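Local coordinates for protein transcriptional regulator (Bacillus halodurans, PDB 1Z4E) that probably transfers acyl groups as a member of the GNAT acetyltransferase family, although it was named a transcriptional regulator, at residues V59-G63 with E64-G68; S95-G99 with Q100-S104. All coordinates share one frame; numbering follows the deposited sequence.

Interaction 1 of 2, residues V59-G63 with E64-G68; sequences VACNG and EEIVG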
loop_
_atom_site.group_PDB
_atom_site.type_symbol
_atom_site.label_atom_id
_atom_site.label_comp_id
_atom_site.label_asym_id
_atom_site.label_seq_id
_atom_site.Cartn_x
_atom_site.Cartn_y
_atom_site.Cartn_z
ATOM N N VAL A 59 -13.137 11.769 5.892
ATOM C CA VAL A 59 -13.875 11.680 7.149
ATOM C C VAL A 59 -15.384 11.573 6.934
ATOM O O VAL A 59 -15.927 12.090 5.945
ATOM C CB VAL A 59 -13.611 12.909 8.077
ATOM C CG1 VAL A 59 -12.160 12.904 8.569
ATOM C CG2 VAL A 59 -13.935 14.215 7.342
ATOM N N ALA A 60 -16.040 10.864 7.857
ATOM C CA ALA A 60 -17.490 10.697 7.869
ATOM C C ALA A 60 -17.909 11.667 8.969
ATOM O O ALA A 60 -17.358 11.634 10.075
ATOM C CB ALA A 60 -17.862 9.270 8.252
ATOM N N CYS A 61 -18.882 12.522 8.675
ATOM C CA CYS A 61 -19.301 13.537 9.628
ATOM C C CYS A 61 -20.772 13.535 10.019
ATOM O O CYS A 61 -21.645 13.224 9.209
ATOM C CB CYS A 61 -18.967 14.918 9.059
ATOM S SG CYS A 61 -17.329 15.044 8.311
ATOM N N ASN A 62 -21.018 13.893 11.276
ATOM C CA ASN A 62 -22.361 14.032 11.837
ATOM C C ASN A 62 -22.325 15.506 12.226
ATOM O O ASN A 62 -22.153 15.852 13.397
ATOM C CB ASN A 62 -22.523 13.152 13.084
ATOM C CG ASN A 62 -23.866 13.348 13.767
ATOM O OD1 ASN A 62 -24.909 13.298 13.126
ATOM N ND2 ASN A 62 -23.843 13.565 15.081
ATOM N N GLY A 63 -22.466 16.379 11.233
ATOM C CA GLY A 63 -22.370 17.800 11.505
ATOM C C GLY A 63 -20.882 18.023 11.720
ATOM O O GLY A 63 -20.071 17.542 10.928
ATOM N N GLU A 64 -20.509 18.707 12.797
ATOM C CA GLU A 64 -19.096 18.964 13.073
ATOM C C GLU A 64 -18.414 17.786 13.763
ATOM O O GLU A 64 -17.190 17.752 13.893
ATOM C CB GLU A 64 -18.948 20.216 13.937
ATOM C CG GLU A 64 -19.342 21.506 13.233
ATOM C CD GLU A 64 -19.225 22.717 14.140
ATOM O OE1 GLU A 64 -18.145 22.915 14.736
ATOM O OE2 GLU A 64 -20.213 23.473 14.255
ATOM N N GLU A 65 -19.209 16.816 14.198
ATOM C CA GLU A 65 -18.672 15.650 14.878
ATOM C C GLU A 65 -18.132 14.634 13.875
ATOM O O GLU A 65 -18.868 14.140 13.013
ATOM C CB GLU A 65 -19.775 15.011 15.743
ATOM C CG GLU A 65 -19.373 13.738 16.470
ATOM C CD GLU A 65 -20.510 13.175 17.312
ATOM O OE1 GLU A 65 -21.605 12.917 16.761
ATOM O OE2 GLU A 65 -20.308 12.990 18.528
ATOM N N ILE A 66 -16.843 14.327 13.975
ATOM C CA ILE A 66 -16.245 13.347 13.078
ATOM C C ILE A 66 -16.573 11.973 13.653
ATOM O O ILE A 66 -16.243 11.679 14.800
ATOM C CB ILE A 66 -14.706 13.508 13.002
ATOM C CG1 ILE A 66 -14.342 14.897 12.456
ATOM C CG2 ILE A 66 -14.117 12.416 12.115
ATOM C CD1 ILE A 66 -14.853 15.163 11.040
ATOM N N VAL A 67 -17.222 11.127 12.864
ATOM C CA VAL A 67 -17.582 9.807 13.358
ATOM C C VAL A 67 -16.867 8.664 12.656
ATOM O O VAL A 67 -17.102 7.496 12.970
ATOM C CB VAL A 67 -19.107 9.597 13.279
ATOM C CG1 VAL A 67 -19.793 10.654 14.119
ATOM C CG2 VAL A 67 -19.590 9.677 11.835
ATOM N N GLY A 68 -15.989 9.002 11.717
ATOM C CA GLY A 68 -15.256 7.977 10.999
ATOM C C GLY A 68 -14.170 8.587 10.138
ATOM O O GLY A 68 -14.258 9.749 9.749
#
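Asn-62 and Glu-65 face each other at the closed end of a tight beta hairpin, their side chains running alongside and pointing the same way. Asn-62 ND2 donates to Glu-65 OE1 at 2.9 Å, approaching nearly in line with the C-O bond, while amide and carboxylate planes lie 30° apart. Both residues hold CG anti to the backbone N (chi1 175° and 177°), which carries the two polar ends out on the same face of the hairpin. Beneath this bridge, Asn-62 N meets Glu-65 O in the carbonyl plane at 2.8 Å, and the return bond from Glu-65 N to Asn-62 O is longer, at 3.2 Å, with its donor well above the carbonyl plane of Asn-62. Gly-63 and Glu-64 fill the corners of the type II' turn, where the positive phi of Gly-63 suits glycine.

On the other face, Ile-66 CD1 reaches Cys-61 SG at 3.7 Å and also Val-59 CB at 3.9 Å. Cutting Ile-66 back to an alanine removes CD1, and this would probably open a gap between Cys-61 SG and Val-59 and take away the methyl that the sulfur packs on here. Farther along, the register slips by one residue: Val-67 and Gly-68 together stand opposite Ala-60, which makes a classic beta bulge. Ala-60 O accepts a bond of 2.8 Å from Val-67 N and a weak one from Gly-68 N. Ala-60 N in turn donates to Gly-68 O at 2.8 Å.

Outside the hairpin, the Gln-17 side chain on helix 15-24 bonds Ile-66 N and Glu-64 O. Met-18 and Met-21 of that helix pack on Val-59 and Ile-66 respectively, strand 6-9 flanks strand 55-62, and helix 102-116 lies against Ala-60 and Val-67.

Interaction 2 of 2, residues S95-G99 with Q100-S104; sequences SAARG and QGIGS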
loop_
_atom_site.group_PDB
_atom_site.type_symbol
_atom_site.label_atom_id
_atom_site.label_comp_id
_atom_site.label_asym_id
_atom_site.label_seq_id
_atom_site.Cartn_x
_atom_site.Cartn_y
_atom_site.Cartn_z
ATOM N N SER A 95 -15.815 5.320 18.583
ATOM C CA SER A 95 -16.104 4.273 19.565
ATOM C C SER A 95 -17.531 4.315 20.123
ATOM O O SER A 95 -18.019 3.321 20.658
ATOM C CB SER A 95 -15.097 4.331 20.720
ATOM O OG SER A 95 -15.227 5.530 21.463
ATOM N N ALA A 96 -18.198 5.458 19.990
ATOM C CA ALA A 96 -19.568 5.593 20.475
ATOM C C ALA A 96 -20.571 5.468 19.334
ATOM O O ALA A 96 -21.759 5.754 19.502
ATOM C CB ALA A 96 -19.746 6.942 21.180
ATOM N N ALA A 97 -20.098 5.022 18.175
ATOM C CA ALA A 97 -20.977 4.892 17.014
ATOM C C ALA A 97 -20.842 3.557 16.301
ATOM O O ALA A 97 -21.081 3.470 15.098
ATOM C CB ALA A 97 -20.702 6.025 16.033
ATOM N N ARG A 98 -20.478 2.513 17.037
ATOM C CA ARG A 98 -20.316 1.201 16.419
ATOM C C ARG A 98 -21.654 0.563 16.052
ATOM O O ARG A 98 -22.667 0.765 16.729
ATOM C CB ARG A 98 -19.542 0.263 17.352
ATOM C CG ARG A 98 -18.239 0.849 17.909
ATOM C CD ARG A 98 -17.409 1.554 16.835
ATOM N NE ARG A 98 -17.116 0.698 15.690
ATOM C CZ ARG A 98 -16.346 -0.384 15.737
ATOM N NH1 ARG A 98 -15.780 -0.751 16.882
ATOM N NH2 ARG A 98 -16.139 -1.100 14.640
ATOM N N GLY A 99 -21.648 -0.199 14.963
ATOM C CA GLY A 99 -22.850 -0.885 14.523
ATOM C C GLY A 99 -23.868 -0.018 13.813
ATOM O O GLY A 99 -25.009 -0.438 13.619
ATOM N N GLN A 100 -23.466 1.182 13.411
ATOM C CA GLN A 100 -24.376 2.092 12.725
ATOM C C GLN A 100 -24.103 2.229 11.217
ATOM O O GLN A 100 -24.577 3.169 10.576
ATOM C CB GLN A 100 -24.325 3.470 13.389
ATOM C CG GLN A 100 -24.664 3.448 14.879
ATOM C CD GLN A 100 -25.980 2.743 15.176
ATOM O OE1 GLN A 100 -26.006 1.587 15.623
ATOM N NE2 GLN A 100 -27.083 3.434 14.915
ATOM N N GLY A 101 -23.332 1.298 10.662
ATOM C CA GLY A 101 -23.036 1.331 9.236
ATOM C C GLY A 101 -22.168 2.474 8.736
ATOM O O GLY A 101 -22.128 2.748 7.532
ATOM N N ILE A 102 -21.462 3.143 9.644
ATOM C CA ILE A 102 -20.597 4.250 9.247
ATOM C C ILE A 102 -19.374 3.734 8.491
ATOM O O ILE A 102 -18.994 4.286 7.457
ATOM C CB ILE A 102 -20.133 5.053 10.477
ATOM C CG1 ILE A 102 -21.343 5.699 11.157
ATOM C CG2 ILE A 102 -19.118 6.111 10.062
ATOM C CD1 ILE A 102 -21.009 6.389 12.459
ATOM N N GLY A 103 -18.764 2.677 9.013
ATOM C CA GLY A 103 -17.595 2.094 8.369
ATOM C C GLY A 103 -17.901 1.675 6.940
ATOM O O GLY A 103 -17.139 1.967 6.016
ATOM N N SER A 104 -19.029 0.996 6.755
ATOM C CA SER A 104 -19.432 0.549 5.425
ATOM C C SER A 104 -19.627 1.723 4.461
ATOM O O SER A 104 -19.164 1.682 3.325
ATOM C CB SER A 104 -20.721 -0.273 5.509
ATOM O OG SER A 104 -21.117 -0.698 4.214
HETATM O O HOH W 1 -21.053 2.356 12.592
#
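Ala-97 CB and Ile-102 CD1 meet at 3.6 Å, an apolar touch that joins the loop after strand 84-93 to the first turn of helix 102-116. The extended end of the isoleucine does the work: with CG1 anti to the carbonyl carbon (chi1 -64°) and CD1 stretched out beyond it (chi2 174°), the terminal methyl reaches back to the alanine. Ile-102 is buried and also rests on Thr-93 of the preceding strand, so this is the compact side of the contact.

The opposite character belongs to the type II turn from Ala-97 to Gln-100, most of which is exposed. Here a single water stands in for direct backbone bonds. It donates to Ala-97 O at 2.7 Å and accepts from Gln-100 N at 2.8 Å, so the two ends of the turn are bridged through it. A third bond, from Ile-102 N at 3.1 Å, ties the same water to the start of the helix. Gln-100 bends at chi2 and lays its aliphatic part against the turn, with CG 3.6 Å from Ala-97 O. Arg-98 leads away from this packing and touches Thr-93. Gly-99 and Gly-101 both have positive phi, a conformation that glycine adopts readily, and Gly-101 occupies the N-cap position.

The sequence Arg-Gly-Gln-Gly-Ile-Gly between a beta strand and a helix matches the glycine-rich signature of the GNAT fold. In relatives this loop and helix start receive the pyrophosphate of acetyl-CoA through main-chain amides, and a similar role is likely here.

From the N terminus, the chain first meets interaction 1, where strand 55-62 turns straight back into strand 65-76 and the short hairpin loop is closed. It then passes through helix 79-82 and strand 84-93 before interaction 2 shapes the turn leading into helix 102-116. The two contacts are therefore in series, neither enclosing nor crossing the other, yet in space their centres lie about 11 Å apart. They meet through Ile-102, whose CD1 lies 3.6 Å from Val-67 CG2 and whose CG2 packs on Ala-60 CB. Ile-102 thus links the glycine-rich loop to the hairpin, and with Leu-106, which also touches Ala-60, it packs helix 102-116 on this part of the sheet.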